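Beta-catenin homolog sys-1 (Caenorhabditis elegans, PDB 3C2G) acts as a transcription coregulator in the Wnt signaling asymmetry pathway, binding the TCF transcription factor POP-1 directly and activating or repressing target genes. Local coordinates at residues Ala288-Val293 / Glu323-Phe328; Phe328-Ile333 / Ile369-Thr374; Ser344-Leu349 / Ile398-Arg403; Ser350-Val353 / His358-Asp361. All blocks are in the same frame, centred on the assembly; numbering follows the deposited sequence.

Contact 1: Ala288-Val293 / Glu323-Phe328; sequences AITTVV and ENILPF
Phe-328 reaches from helix 325-335 to the C-terminal end of helix 285-292, where Val-293 and Thr-290 receive its ring. The apolar part of the contact has two sites. At the first, Val-293 CG2 lies at the ring edge, close to the ring plane, 3.9 Å from Phe-328 CE2. At the second, the side chains of Thr-290 and Ile-325 cross at about a right angle, methyl to methyl, with Thr-290 CG2 3.7 Å from Ile-325 CG2. The ring extends this far because Phe-328 CG stands trans to its own backbone nitrogen (chi1 172°), which carries it out from its helix.

The remaining contacts set polar atoms against carbon. Thr-290 O approaches the ring obliquely, 3.5 Å from Phe-328 CE2. Thr-290 OG1 comes equally near Ile-325 CG1, but its hydrogen bond turns back within its own helix to Gly-287 O, so the hydroxyl meets isoleucine without needing a partner there. Replacing Phe-328 by an alanine would probably leave a gap beside Val-293 CG2 and uncover the carbonyl of Thr-290.

With 196 Å² buried over both sides and carbon on at least one side of every close approach, the two armadillo-domain helices are joined here by van der Waals packing, to which the threonine contributes its methyl, its internally bonded hydroxyl and its main-chain carbonyl.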
loop_
_atom_site.group_PDB
_atom_site.type_symbol
_atom_site.label_atom_id
_atom_site.label_comp_id
_atom_site.label_asym_id
_atom_site.label_seq_id
_atom_site.Cartn_x
_atom_site.Cartn_y
_atom_site.Cartn_z
ATOM N N ALA A 288 7.237 -12.323 -11.382
ATOM C CA ALA A 288 7.364 -11.246 -12.355
ATOM C C ALA A 288 7.958 -9.983 -11.716
ATOM O O ALA A 288 8.926 -9.421 -12.216
ATOM C CB ALA A 288 6.024 -10.953 -12.990
ATOM N N ILE A 289 7.386 -9.553 -10.603
ATOM C CA ILE A 289 7.906 -8.393 -9.897
ATOM C C ILE A 289 9.387 -8.538 -9.539
ATOM O O ILE A 289 10.176 -7.624 -9.777
ATOM C CB ILE A 289 7.097 -8.099 -8.629
ATOM C CG1 ILE A 289 5.659 -7.740 -9.000
ATOM C CG2 ILE A 289 7.720 -6.953 -7.845
ATOM C CD1 ILE A 289 4.749 -7.692 -7.800
ATOM N N THR A 290 9.761 -9.687 -8.986
ATOM C CA THR A 290 11.116 -9.870 -8.504
ATOM C C THR A 290 12.120 -9.933 -9.644
ATOM O O THR A 290 13.259 -9.490 -9.470
ATOM C CB THR A 290 11.270 -11.066 -7.503
ATOM O OG1 THR A 290 10.979 -12.288 -8.165
ATOM C CG2 THR A 290 10.308 -10.924 -6.347
ATOM N N THR A 291 11.701 -10.447 -10.803
ATOM C CA THR A 291 12.536 -10.448 -12.011
ATOM C C THR A 291 12.827 -9.018 -12.474
ATOM O O THR A 291 13.964 -8.684 -12.803
ATOM C CB THR A 291 11.857 -11.207 -13.177
ATOM O OG1 THR A 291 11.618 -12.563 -12.793
ATOM C CG2 THR A 291 12.736 -11.203 -14.460
ATOM N N VAL A 292 11.781 -8.191 -12.472
ATOM C CA VAL A 292 11.827 -6.842 -13.001
ATOM C C VAL A 292 12.653 -5.927 -12.116
ATOM O O VAL A 292 13.396 -5.089 -12.625
ATOM C CB VAL A 292 10.394 -6.281 -13.239
ATOM C CG1 VAL A 292 10.402 -4.754 -13.406
ATOM C CG2 VAL A 292 9.767 -6.953 -14.468
ATOM N N VAL A 293 12.546 -6.094 -10.802
ATOM C CA VAL A 293 13.302 -5.241 -9.884
ATOM C C VAL A 293 14.789 -5.575 -9.794
ATOM O O VAL A 293 15.494 -5.016 -8.969
ATOM C CB VAL A 293 12.675 -5.145 -8.473
ATOM C CG1 VAL A 293 11.248 -4.625 -8.564
ATOM C CG2 VAL A 293 12.738 -6.480 -7.736
ATOM N N GLU A 323 11.942 -20.642 -3.574
ATOM C CA GLU A 323 13.343 -21.022 -3.329
ATOM C C GLU A 323 14.344 -20.038 -3.937
ATOM O O GLU A 323 15.471 -19.932 -3.467
ATOM C CB GLU A 323 13.642 -22.437 -3.843
ATOM C CG GLU A 323 12.855 -23.578 -3.177
ATOM C CD GLU A 323 11.341 -23.568 -3.486
ATOM O OE1 GLU A 323 10.916 -23.018 -4.542
ATOM O OE2 GLU A 323 10.573 -24.120 -2.655
ATOM N N ASN A 324 13.939 -19.331 -4.987
ATOM C CA ASN A 324 14.823 -18.368 -5.635
ATOM C C ASN A 324 14.437 -16.929 -5.334
ATOM O O ASN A 324 15.303 -16.105 -5.042
ATOM C CB ASN A 324 14.881 -18.619 -7.137
ATOM C CG ASN A 324 15.410 -20.008 -7.472
ATOM O OD1 ASN A 324 16.590 -20.305 -7.261
ATOM N ND2 ASN A 324 14.535 -20.868 -7.997
ATOM N N ILE A 325 13.138 -16.645 -5.381
ATOM C CA ILE A 325 12.589 -15.329 -5.070
ATOM C C ILE A 325 13.026 -14.848 -3.686
ATOM O O ILE A 325 13.542 -13.732 -3.532
ATOM C CB ILE A 325 11.031 -15.346 -5.166
ATOM C CG1 ILE A 325 10.571 -15.430 -6.624
ATOM C CG2 ILE A 325 10.404 -14.142 -4.491
ATOM C CD1 ILE A 325 9.136 -15.879 -6.760
ATOM N N LEU A 326 12.839 -15.689 -2.679
ATOM C CA LEU A 326 13.060 -15.245 -1.314
ATOM C C LEU A 326 14.501 -14.864 -1.020
ATOM O O LEU A 326 14.739 -13.772 -0.510
ATOM C CB LEU A 326 12.514 -16.253 -0.302
ATOM C CG LEU A 326 12.162 -15.787 1.112
ATOM C CD1 LEU A 326 11.572 -14.402 1.156
ATOM C CD2 LEU A 326 11.164 -16.757 1.697
ATOM N N PRO A 327 15.477 -15.734 -1.351
ATOM C CA PRO A 327 16.870 -15.303 -1.162
ATOM C C PRO A 327 17.215 -14.007 -1.893
ATOM O O PRO A 327 17.980 -13.189 -1.365
ATOM C CB PRO A 327 17.676 -16.463 -1.734
ATOM C CG PRO A 327 16.782 -17.631 -1.588
ATOM C CD PRO A 327 15.405 -17.122 -1.839
ATOM N N PHE A 328 16.652 -13.809 -3.081
ATOM C CA PHE A 328 16.901 -12.576 -3.824
ATOM C C PHE A 328 16.406 -11.377 -3.043
ATOM O O PHE A 328 17.120 -10.398 -2.870
ATOM C CB PHE A 328 16.258 -12.617 -5.219
ATOM C CG PHE A 328 16.318 -11.303 -5.952
ATOM C CD1 PHE A 328 17.470 -10.931 -6.646
ATOM C CD2 PHE A 328 15.229 -10.424 -5.932
ATOM C CE1 PHE A 328 17.540 -9.695 -7.322
ATOM C CE2 PHE A 328 15.290 -9.196 -6.589
ATOM C CZ PHE A 328 16.447 -8.830 -7.291
#

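Contact 2: Phe328-Ile333 / Ile369-Thr374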
loop_
_atom_site.group_PDB
_atom_site.type_symbol
_atom_site.label_atom_id
_atom_site.label_comp_id
_atom_site.label_asym_id
_atom_site.label_seq_id
_atom_site.Cartn_x
_atom_site.Cartn_y
_atom_site.Cartn_z
ATOM N N PHE A 328 16.652 -13.809 -3.081
ATOM C CA PHE A 328 16.901 -12.576 -3.824
ATOM C C PHE A 328 16.406 -11.377 -3.043
ATOM O O PHE A 328 17.120 -10.398 -2.870
ATOM C CB PHE A 328 16.258 -12.617 -5.219
ATOM C CG PHE A 328 16.318 -11.303 -5.952
ATOM C CD1 PHE A 328 17.470 -10.931 -6.646
ATOM C CD2 PHE A 328 15.229 -10.424 -5.932
ATOM C CE1 PHE A 328 17.540 -9.695 -7.322
ATOM C CE2 PHE A 328 15.290 -9.196 -6.589
ATOM C CZ PHE A 328 16.447 -8.830 -7.291
ATOM N N LEU A 329 15.173 -11.458 -2.564
ATOM C CA LEU A 329 14.591 -10.382 -1.764
ATOM C C LEU A 329 15.337 -10.108 -0.453
ATOM O O LEU A 329 15.484 -8.958 -0.062
ATOM C CB LEU A 329 13.100 -10.634 -1.520
ATOM C CG LEU A 329 12.256 -10.605 -2.809
ATOM C CD1 LEU A 329 10.823 -10.982 -2.521
ATOM C CD2 LEU A 329 12.320 -9.236 -3.521
ATOM N N LEU A 330 15.824 -11.150 0.215
ATOM C CA LEU A 330 16.638 -10.947 1.407
ATOM C C LEU A 330 17.925 -10.209 1.087
ATOM O O LEU A 330 18.336 -9.334 1.841
ATOM C CB LEU A 330 16.934 -12.274 2.108
ATOM C CG LEU A 330 15.671 -12.901 2.689
ATOM C CD1 LEU A 330 15.876 -14.371 2.957
ATOM C CD2 LEU A 330 15.226 -12.150 3.930
ATOM N N ARG A 331 18.546 -10.555 -0.035
ATOM C CA ARG A 331 19.749 -9.878 -0.492
ATOM C C ARG A 331 19.472 -8.406 -0.761
ATOM O O ARG A 331 20.240 -7.537 -0.353
ATOM C CB ARG A 331 20.287 -10.544 -1.751
ATOM C CG ARG A 331 21.791 -10.369 -1.953
ATOM C CD ARG A 331 22.310 -11.213 -3.142
ATOM N NE ARG A 331 21.698 -12.554 -3.209
ATOM C CZ ARG A 331 21.024 -13.030 -4.259
ATOM N NH1 ARG A 331 20.887 -12.294 -5.363
ATOM N NH2 ARG A 331 20.499 -14.250 -4.214
ATOM N N LEU A 332 18.361 -8.135 -1.438
ATOM C CA LEU A 332 17.916 -6.769 -1.697
ATOM C C LEU A 332 17.749 -5.959 -0.418
ATOM O O LEU A 332 18.254 -4.853 -0.324
ATOM C CB LEU A 332 16.609 -6.770 -2.498
ATOM C CG LEU A 332 16.202 -5.399 -3.035
ATOM C CD1 LEU A 332 17.206 -4.950 -4.100
ATOM C CD2 LEU A 332 14.778 -5.414 -3.589
ATOM N N ILE A 333 17.039 -6.508 0.559
ATOM C CA ILE A 333 16.813 -5.834 1.836
ATOM C C ILE A 333 18.146 -5.555 2.555
ATOM O O ILE A 333 18.336 -4.505 3.166
ATOM C CB ILE A 333 15.863 -6.672 2.717
ATOM C CG1 ILE A 333 14.444 -6.621 2.165
ATOM C CG2 ILE A 333 15.861 -6.198 4.157
ATOM C CD1 ILE A 333 13.629 -7.863 2.512
ATOM N N ILE A 369 16.988 -14.711 9.807
ATOM C CA ILE A 369 17.000 -14.269 11.205
ATOM C C ILE A 369 18.193 -13.368 11.493
ATOM O O ILE A 369 18.043 -12.306 12.101
ATOM C CB ILE A 369 16.880 -15.443 12.220
ATOM C CG1 ILE A 369 15.544 -16.159 12.019
ATOM C CG2 ILE A 369 16.962 -14.923 13.650
ATOM C CD1 ILE A 369 15.502 -17.596 12.498
ATOM N N PHE A 370 19.369 -13.766 11.033
ATOM C CA PHE A 370 20.527 -12.895 11.122
ATOM C C PHE A 370 20.231 -11.505 10.531
ATOM O O PHE A 370 20.597 -10.483 11.111
ATOM C CB PHE A 370 21.711 -13.520 10.389
ATOM C CG PHE A 370 22.997 -13.418 11.135
ATOM C CD1 PHE A 370 23.519 -14.535 11.792
ATOM C CD2 PHE A 370 23.690 -12.201 11.198
ATOM C CE1 PHE A 370 24.714 -14.453 12.496
ATOM C CE2 PHE A 370 24.890 -12.100 11.903
ATOM C CZ PHE A 370 25.407 -13.234 12.552
ATOM N N LEU A 371 19.567 -11.475 9.377
ATOM C CA LEU A 371 19.299 -10.230 8.686
ATOM C C LEU A 371 18.379 -9.313 9.466
ATOM O O LEU A 371 18.606 -8.098 9.501
ATOM C CB LEU A 371 18.734 -10.489 7.287
ATOM C CG LEU A 371 18.382 -9.244 6.467
ATOM C CD1 LEU A 371 19.616 -8.413 6.211
ATOM C CD2 LEU A 371 17.727 -9.638 5.177
ATOM N N LEU A 372 17.353 -9.884 10.094
ATOM C CA LEU A 372 16.501 -9.120 11.005
ATOM C C LEU A 372 17.312 -8.423 12.085
ATOM O O LEU A 372 17.039 -7.274 12.427
ATOM C CB LEU A 372 15.465 -10.011 11.678
ATOM C CG LEU A 372 14.570 -10.861 10.788
ATOM C CD1 LEU A 372 13.710 -11.755 11.661
ATOM C CD2 LEU A 372 13.723 -9.991 9.860
ATOM N N HIS A 373 18.304 -9.121 12.625
ATOM C CA HIS A 373 19.152 -8.565 13.666
ATOM C C HIS A 373 19.939 -7.366 13.143
ATOM O O HIS A 373 20.068 -6.355 13.821
ATOM C CB HIS A 373 20.092 -9.644 14.228
ATOM C CG HIS A 373 20.996 -9.146 15.307
ATOM N ND1 HIS A 373 22.210 -8.541 15.045
ATOM C CD2 HIS A 373 20.851 -9.135 16.653
ATOM C CE1 HIS A 373 22.773 -8.186 16.185
ATOM N NE2 HIS A 373 21.973 -8.540 17.176
ATOM N N THR A 374 20.464 -7.492 11.935
ATOM C CA THR A 374 21.221 -6.430 11.301
ATOM C C THR A 374 20.348 -5.202 10.984
ATOM O O THR A 374 20.779 -4.071 11.172
ATOM C CB THR A 374 21.890 -6.960 10.017
ATOM O OG1 THR A 374 22.663 -8.121 10.338
ATOM C CG2 THR A 374 22.790 -5.908 9.361
#
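Leu-371 points its side chain from helix 368-377 at helix 325-335, and a single methyl, CD2, makes its close approaches to Leu-330 and Ile-333. Its CG, trans to the backbone nitrogen (chi1 179°), directs the side chain at the other helix. The branch that ends in CD2 then meets Leu-330 twice. It lies 3.4 Å from Leu-330 O, so a methyl rests against a main-chain carbonyl, and Leu-371 CD2 is also 3.8 Å from Leu-330 CD2, where the two leucine side chains pass at a slant. Ile-333, one helical turn further on, is set differently: its side chain stands at about a right angle to that of Leu-371 and offers its branch methyl, with Ile-333 CG2 4.0 Å from Leu-371 CD2.

The methyl is thus gathered in by two residues spaced three apart on one helical face. The backbones stay well separated, with Leu-330 CA 7.8 Å from Leu-371 CA, and the 127 Å² buried between the segments comes mostly from Leu-371. All three touching residues are buried, and helix 339-352 packs nearby through Leu-349 on Leu-330 and Thr-346 on Ile-333. Such aliphatic packing between helices apart in sequence but adjacent in space is consistent with the continuous hydrophobic core of an armadillo superhelix.

Contact 3: Ser344-Leu349 / Ile398-Arg403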
loop_
_atom_site.group_PDB
_atom_site.type_symbol
_atom_site.label_atom_id
_atom_site.label_comp_id
_atom_site.label_asym_id
_atom_site.label_seq_id
_atom_site.Cartn_x
_atom_site.Cartn_y
_atom_site.Cartn_z
ATOM N N SER A 344 9.172 -2.026 2.748
ATOM C CA SER A 344 8.381 -2.921 1.905
ATOM C C SER A 344 8.853 -4.365 1.999
ATOM O O SER A 344 8.039 -5.273 2.138
ATOM C CB SER A 344 8.424 -2.473 0.444
ATOM O OG SER A 344 8.033 -1.120 0.299
ATOM N N GLY A 345 10.168 -4.563 1.920
ATOM C CA GLY A 345 10.763 -5.890 1.945
ATOM C C GLY A 345 10.520 -6.623 3.252
ATOM O O GLY A 345 10.123 -7.790 3.246
ATOM N N THR A 346 10.766 -5.951 4.376
ATOM C CA THR A 346 10.562 -6.573 5.674
ATOM C C THR A 346 9.075 -6.820 5.940
ATOM O O THR A 346 8.721 -7.782 6.629
ATOM C CB THR A 346 11.186 -5.757 6.858
ATOM O OG1 THR A 346 10.603 -4.448 6.927
ATOM C CG2 THR A 346 12.699 -5.648 6.725
ATOM N N GLY A 347 8.217 -5.934 5.419
ATOM C CA GLY A 347 6.773 -6.086 5.527
ATOM C C GLY A 347 6.335 -7.328 4.782
ATOM O O GLY A 347 5.586 -8.145 5.304
ATOM N N PHE A 348 6.834 -7.480 3.562
ATOM C CA PHE A 348 6.616 -8.671 2.760
ATOM C C PHE A 348 7.110 -9.969 3.435
ATOM O O PHE A 348 6.435 -10.999 3.390
ATOM C CB PHE A 348 7.295 -8.501 1.394
ATOM C CG PHE A 348 7.253 -9.731 0.550
ATOM C CD1 PHE A 348 6.160 -9.997 -0.255
ATOM C CD2 PHE A 348 8.294 -10.645 0.584
ATOM C CE1 PHE A 348 6.119 -11.155 -1.043
ATOM C CE2 PHE A 348 8.255 -11.806 -0.176
ATOM C CZ PHE A 348 7.173 -12.059 -0.996
ATOM N N LEU A 349 8.300 -9.913 4.019
ATOM C CA LEU A 349 8.904 -11.050 4.681
ATOM C C LEU A 349 8.015 -11.541 5.824
ATOM O O LEU A 349 7.739 -12.736 5.938
ATOM C CB LEU A 349 10.287 -10.647 5.206
ATOM C CG LEU A 349 11.183 -11.732 5.792
ATOM C CD1 LEU A 349 11.417 -12.893 4.796
ATOM C CD2 LEU A 349 12.505 -11.117 6.278
ATOM N N ILE A 398 11.248 -1.729 12.328
ATOM C CA ILE A 398 11.573 -2.571 13.472
ATOM C C ILE A 398 10.382 -3.455 13.812
ATOM O O ILE A 398 10.535 -4.634 14.127
ATOM C CB ILE A 398 11.970 -1.732 14.693
ATOM C CG1 ILE A 398 13.230 -0.929 14.381
ATOM C CG2 ILE A 398 12.208 -2.632 15.926
ATOM C CD1 ILE A 398 13.483 0.179 15.382
ATOM N N CYS A 399 9.190 -2.879 13.720
ATOM C CA CYS A 399 7.982 -3.626 13.982
ATOM C C CYS A 399 7.814 -4.798 13.013
ATOM O O CYS A 399 7.472 -5.895 13.441
ATOM C CB CYS A 399 6.775 -2.716 13.945
ATOM S SG CYS A 399 5.325 -3.534 14.597
ATOM N N ASN A 400 8.069 -4.565 11.720
ATOM C CA ASN A 400 8.094 -5.641 10.730
ATOM C C ASN A 400 9.095 -6.739 11.060
ATOM O O ASN A 400 8.785 -7.918 10.921
ATOM C CB ASN A 400 8.451 -5.103 9.340
ATOM C CG ASN A 400 7.343 -4.269 8.718
ATOM O OD1 ASN A 400 6.168 -4.405 9.061
ATOM N ND2 ASN A 400 7.719 -3.418 7.778
ATOM N N CYS A 401 10.302 -6.358 11.452
ATOM C CA CYS A 401 11.350 -7.342 11.727
ATOM C C CYS A 401 10.990 -8.260 12.897
ATOM O O CYS A 401 11.083 -9.476 12.778
ATOM C CB CYS A 401 12.694 -6.663 11.950
ATOM S SG CYS A 401 13.409 -5.887 10.463
ATOM N N LEU A 402 10.519 -7.674 13.993
ATOM C CA LEU A 402 10.127 -8.423 15.176
ATOM C C LEU A 402 8.906 -9.293 14.939
ATOM O O LEU A 402 8.787 -10.382 15.519
ATOM C CB LEU A 402 9.875 -7.485 16.349
ATOM C CG LEU A 402 11.052 -6.638 16.823
ATOM C CD1 LEU A 402 10.524 -5.649 17.816
ATOM C CD2 LEU A 402 12.204 -7.459 17.438
ATOM N N ARG A 403 7.994 -8.832 14.093
ATOM C CA ARG A 403 6.848 -9.666 13.716
ATOM C C ARG A 403 7.332 -10.888 12.906
ATOM O O ARG A 403 6.819 -11.991 13.051
ATOM C CB ARG A 403 5.817 -8.844 12.938
ATOM C CG ARG A 403 4.373 -9.208 13.245
ATOM C CD ARG A 403 3.331 -8.297 12.533
ATOM N NE ARG A 403 3.727 -7.961 11.167
ATOM C CZ ARG A 403 4.094 -6.744 10.779
ATOM N NH1 ARG A 403 4.083 -5.735 11.656
ATOM N NH2 ARG A 403 4.478 -6.539 9.516
#
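Thr-346 lies across the side chain of Asn-400 at about a right angle, its OG1 3.3 Å from Asn-400 CB. Segments 344-349 (of helix 339-352) and 398-403 (of helix 388-409) are neighbours in the armadillo superhelix. Their axes come within 8.4 Å and run nearly in the same direction, 26° apart, consistent with the ladder of roughly parallel helices that lines the ligand groove of this fold. The bound peptide packs here too, with an aromatic side chain on Asn-400 and a basic one on Arg-403.

The asparagine amide is held at both ends. Asn-400 ND2 donates to Thr-346 OG1 at 3.2 Å, with an N-H...O angle of 146° and the oxygen tilted out of the amide plane. That hydroxyl in turn bonds to Ile-342 O, one turn back in its own helix. At the other end Asn-400 OD1 accepts from Arg-403 NH2 at 2.8 Å, the donor tilted from the carbonyl plane. With one bond to each end, the amide's rotation is probably fixed and its oxygen and nitrogen told apart.

Gly-347 has no side chain to keep the amide off, and Asn-400 CG sits 3.7 Å from Gly-347 CA. With OG1 set between the backbone nitrogen and the carbonyl carbon (chi1 60°), the threonine methyl is left for a sulfur: Thr-346 CG2 is 3.8 Å from Cys-401 SG.

Contact 4: Ser350-Val353 / His358-Asp361; sequences SNVV and HVKD
The tight corner between helix 339-352 and helix 357-365 brings Val-352 and Val-353, at the end of the first, against Val-359 and Lys-360 of the second, with Val-353 CA 5.3 Å from Lys-360 CA. Val-359 is the apolar half of the contact. Its CG1, trans to the backbone nitrogen (chi1 174°), rests against the backbone of two consecutive valines: Val-359 CG1 lies 3.5 Å from Val-352 O and 3.9 Å from Val-353 CA. The side chains of Val-352 and Val-359 cross at about a right angle, their CG1 methyls 4.2 Å apart.

In the armadillo domain this corner borders the groove that holds the bound peptide, and Lys-360 reaches from it to the peptide. Its aliphatic part runs beside Val-353, with Lys-360 CG 4.0 Å from Val-353 CB and Lys-360 CD 3.4 Å from Val-353 O. Its chain bends beyond CG rather than extending fully, and its NZ forms a salt bridge with an acidic side chain of the peptide, supplemented by a weak bond to Asn-407 O. A methionine in place of Lys-360 could still pack on Val-353, but would probably leave that peptide acid without its positive mate. Helix 388-409 adds Thr-404 and Asn-407 against Val-353 and Phe-408 against Lys-360.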
loop_
_atom_site.group_PDB
_atom_site.type_symbol
_atom_site.label_atom_id
_atom_site.label_comp_id
_atom_site.label_asym_id
_atom_site.label_seq_id
_atom_site.Cartn_x
_atom_site.Cartn_y
_atom_site.Cartn_z
ATOM N N SER A 350 7.519 -10.606 6.629
ATOM C CA SER A 350 6.677 -10.943 7.782
ATOM C C SER A 350 5.413 -11.689 7.396
ATOM O O SER A 350 5.043 -12.635 8.079
ATOM C CB SER A 350 6.326 -9.706 8.597
ATOM O OG SER A 350 5.559 -8.811 7.819
ATOM N N ASN A 351 4.767 -11.279 6.300
ATOM C CA ASN A 351 3.570 -11.972 5.816
ATOM C C ASN A 351 3.870 -13.279 5.094
ATOM O O ASN A 351 3.129 -14.251 5.240
ATOM C CB ASN A 351 2.733 -11.087 4.894
ATOM C CG ASN A 351 2.027 -9.969 5.629
ATOM O OD1 ASN A 351 1.716 -10.078 6.810
ATOM N ND2 ASN A 351 1.766 -8.874 4.919
ATOM N N VAL A 352 4.942 -13.311 4.306
ATOM C CA VAL A 352 5.192 -14.484 3.469
ATOM C C VAL A 352 5.545 -15.713 4.322
ATOM O O VAL A 352 5.187 -16.828 3.952
ATOM C CB VAL A 352 6.248 -14.234 2.358
ATOM C CG1 VAL A 352 7.678 -14.361 2.887
ATOM C CG2 VAL A 352 6.048 -15.183 1.196
ATOM N N VAL A 353 6.236 -15.507 5.449
ATOM C CA VAL A 353 6.628 -16.626 6.291
ATOM C C VAL A 353 5.458 -17.097 7.134
ATOM O O VAL A 353 5.474 -18.217 7.628
ATOM C CB VAL A 353 7.851 -16.325 7.217
ATOM C CG1 VAL A 353 9.065 -15.883 6.406
ATOM C CG2 VAL A 353 7.510 -15.303 8.309
ATOM N N HIS A 358 7.605 -24.603 5.244
ATOM C CA HIS A 358 8.604 -24.681 4.161
ATOM C C HIS A 358 9.178 -23.305 3.761
ATOM O O HIS A 358 10.355 -23.208 3.416
ATOM C CB HIS A 358 8.047 -25.434 2.947
ATOM C CG HIS A 358 6.938 -24.714 2.242
ATOM N ND1 HIS A 358 5.653 -24.650 2.743
ATOM C CD2 HIS A 358 6.923 -24.020 1.076
ATOM C CE1 HIS A 358 4.896 -23.947 1.918
ATOM N NE2 HIS A 358 5.641 -23.558 0.899
ATOM N N VAL A 359 8.360 -22.250 3.849
ATOM C CA VAL A 359 8.823 -20.878 3.564
ATOM C C VAL A 359 9.740 -20.359 4.672
ATOM O O VAL A 359 10.776 -19.744 4.402
ATOM C CB VAL A 359 7.638 -19.892 3.291
ATOM C CG1 VAL A 359 8.139 -18.486 3.154
ATOM C CG2 VAL A 359 6.875 -20.293 2.027
ATOM N N LYS A 360 9.359 -20.609 5.921
ATOM C CA LYS A 360 10.255 -20.366 7.052
ATOM C C LYS A 360 11.601 -21.066 6.833
ATOM O O LYS A 360 12.667 -20.483 7.094
ATOM C CB LYS A 360 9.607 -20.852 8.343
ATOM C CG LYS A 360 8.668 -19.852 8.961
ATOM C CD LYS A 360 7.349 -20.474 9.329
ATOM C CE LYS A 360 7.052 -20.221 10.779
ATOM N NZ LYS A 360 5.621 -19.946 11.078
ATOM N N ASP A 361 11.558 -22.304 6.337
ATOM C CA ASP A 361 12.793 -23.065 6.129
ATOM C C ASP A 361 13.682 -22.390 5.092
ATOM O O ASP A 361 14.898 -22.251 5.297
ATOM C CB ASP A 361 12.509 -24.523 5.747
ATOM C CG ASP A 361 11.954 -25.349 6.912
ATOM O OD1 ASP A 361 12.203 -25.005 8.090
ATOM O OD2 ASP A 361 11.265 -26.358 6.646
#

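Overall arrangement
The four contacts draw on neighbouring helices between residues 285 and 409. The segments of contacts 1 and 2 share Phe-328, whose ring serves contact 1, and use successive turns of helix 325-335, their centres about 14 Å apart. Contact 2 lies closest to contact 3, about 10 Å between centres, and their segments touch through apolar packing, with Leu-330 CD2 3.7 Å from Leu-349 CD2. Leu-326 links contact 1 to contact 4, its CD2 3.8 Å from Val-359 CG1. Contacts 3 and 4 both use helix 339-352 and are joined by a probable hydrogen bond, Arg-403 NH2 to Ser-350 OG, 3.0 Å. Both reach the bound peptide: contact 3 by packing, contact 4 through Lys-360 and by a hydrogen bond between Asn-351 ND2 and the peptide backbone.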